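Local atomic coordinates of ubiquitin-like-conjugating enzyme ATG10 (Saccharomyces cerevisiae, PDB entry 4EBR), a protein that acts as an E2-like enzyme in autophagy, catalysing the conjugation of the ubiquitin-like protein ATG12 to ATG5. Residues Val31-Asn34 with Gly39-Leu42. Sequence-based numbering, arbitrary orientation.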
loop_
_atom_site.group_PDB
_atom_site.type_symbol
_atom_site.label_atom_id
_atom_site.label_comp_id
_atom_site.label_asym_id
_atom_site.label_seq_id
_atom_site.Cartn_x
_atom_site.Cartn_y
_atom_site.Cartn_z
ATOM N N VAL A 31 8.430 -23.788 -0.202
ATOM C CA VAL A 31 7.272 -23.181 -0.849
ATOM C C VAL A 31 6.027 -23.589 -0.075
ATOM O O VAL A 31 5.830 -24.771 0.196
ATOM C CB VAL A 31 7.103 -23.740 -2.282
ATOM C CG1 VAL A 31 5.994 -23.021 -3.007
ATOM C CG2 VAL A 31 8.407 -23.645 -3.069
ATOM N N HIS A 32 5.173 -22.640 0.280
ATOM C CA HIS A 32 3.959 -22.997 1.005
ATOM C C HIS A 32 2.782 -22.252 0.461
ATOM O O HIS A 32 2.808 -21.024 0.403
ATOM C CB HIS A 32 4.070 -22.620 2.468
ATOM C CG HIS A 32 5.053 -23.435 3.230
ATOM N ND1 HIS A 32 4.677 -24.503 4.014
ATOM C CD2 HIS A 32 6.396 -23.333 3.345
ATOM C CE1 HIS A 32 5.749 -25.029 4.579
ATOM N NE2 HIS A 32 6.806 -24.339 4.189
ATOM N N LEU A 33 1.710 -22.966 0.136
ATOM C CA LEU A 33 0.479 -22.315 -0.294
ATOM C C LEU A 33 -0.458 -22.164 0.902
ATOM O O LEU A 33 -0.754 -23.136 1.596
ATOM C CB LEU A 33 -0.201 -23.123 -1.399
ATOM C CG LEU A 33 -0.760 -22.325 -2.579
ATOM C CD1 LEU A 33 0.223 -21.249 -3.014
ATOM C CD2 LEU A 33 -1.101 -23.247 -3.739
ATOM N N ASN A 34 -0.914 -20.937 1.142
ATOM C CA ASN A 34 -1.737 -20.640 2.306
ATOM C C ASN A 34 -3.005 -21.474 2.265
ATOM O O ASN A 34 -3.339 -22.034 1.224
ATOM C CB ASN A 34 -2.027 -19.142 2.456
ATOM C CG ASN A 34 -2.933 -18.600 1.381
ATOM O OD1 ASN A 34 -3.501 -19.342 0.586
ATOM N ND2 ASN A 34 -3.083 -17.280 1.354
ATOM N N GLY A 39 -2.372 -17.329 -1.418
ATOM C CA GLY A 39 -1.083 -16.700 -1.277
ATOM C C GLY A 39 0.005 -17.734 -1.098
ATOM O O GLY A 39 -0.258 -18.877 -0.709
ATOM N N LEU A 40 1.240 -17.326 -1.384
ATOM C CA LEU A 40 2.339 -18.272 -1.520
ATOM C C LEU A 40 3.563 -17.760 -0.796
ATOM O O LEU A 40 4.008 -16.640 -1.027
ATOM C CB LEU A 40 2.656 -18.479 -3.005
ATOM C CG LEU A 40 3.665 -19.551 -3.380
ATOM C CD1 LEU A 40 3.219 -20.870 -2.807
ATOM C CD2 LEU A 40 3.776 -19.639 -4.876
ATOM N N LEU A 41 4.098 -18.571 0.102
ATOM C CA LEU A 41 5.276 -18.164 0.840
ATOM C C LEU A 41 6.524 -18.822 0.254
ATOM O O LEU A 41 6.596 -20.048 0.105
ATOM C CB LEU A 41 5.150 -18.513 2.314
ATOM C CG LEU A 41 6.450 -18.176 3.042
ATOM C CD1 LEU A 41 6.717 -16.680 3.000
ATOM C CD2 LEU A 41 6.427 -18.686 4.478
ATOM N N LEU A 42 7.500 -17.997 -0.086
ATOM C CA LEU A 42 8.763 -18.495 -0.580
ATOM C C LEU A 42 9.845 -18.176 0.428
ATOM O O LEU A 42 10.072 -17.012 0.776
ATOM C CB LEU A 42 9.095 -17.867 -1.938
ATOM C CG LEU A 42 8.157 -18.328 -3.055
ATOM C CD1 LEU A 42 8.589 -17.830 -4.423
ATOM C CD2 LEU A 42 8.075 -19.837 -3.059
#
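His32 and Leu41 form the hydrogen-bonded pair of this two-stranded ladder, and their backbones are joined in both directions. The amide N of His32 reaches the O of Leu41 at 3.0 Å, and the N of Leu41 returns to the O of His32 at 2.8 Å. Two residues on, toward the turn, the N of Asn34 gives an almost straight bond to the O of Gly39 (2.8 Å, 178° at the hydrogen). Strands 31-33 and 40-42 run antiparallel at 166°.

Past that bond, the Asn34 side chain takes over from the backbone. With chi1 at 69°, CG sits between the backbone N and the carbonyl carbon, and the amide folds over Gly39. OD1 accepts the N of Gly39 at 3.1 Å, but the donor stands well above the amide plane, and OD1 also takes a weak bond from the N of Asp38. Replacing this asparagine with an alanine would probably leave the N of Gly39 without this side-chain acceptor and the mouth of the turn more mobile.

Apolar contacts gather on the face carrying Val31, Leu33, Leu40 and Leu42. Val31 stands beside Leu42, pointing the same way, and both its methyls reach CD2, CG1 at 3.8 Å. CG1 also meets CD1 of Leu40 slantwise at 3.5 Å. Tyr17 of helix 6-18 packs on Val31, Leu33 and Leu40, while Phe22 touches Val31, Leu40 and Leu42. On the reverse face, His32 and Leu41 approach through their CB atoms, 4.2 Å apart.

The two strands form a β-hairpin; backbone bonds from Leu40 and Leu42 to Leu69 and Leu67 of strand 63-72 join it to the antiparallel sheet, with strand 28-33 at the edge and the hairpin's apolar face backed by the N-terminal helix of this E2-like domain.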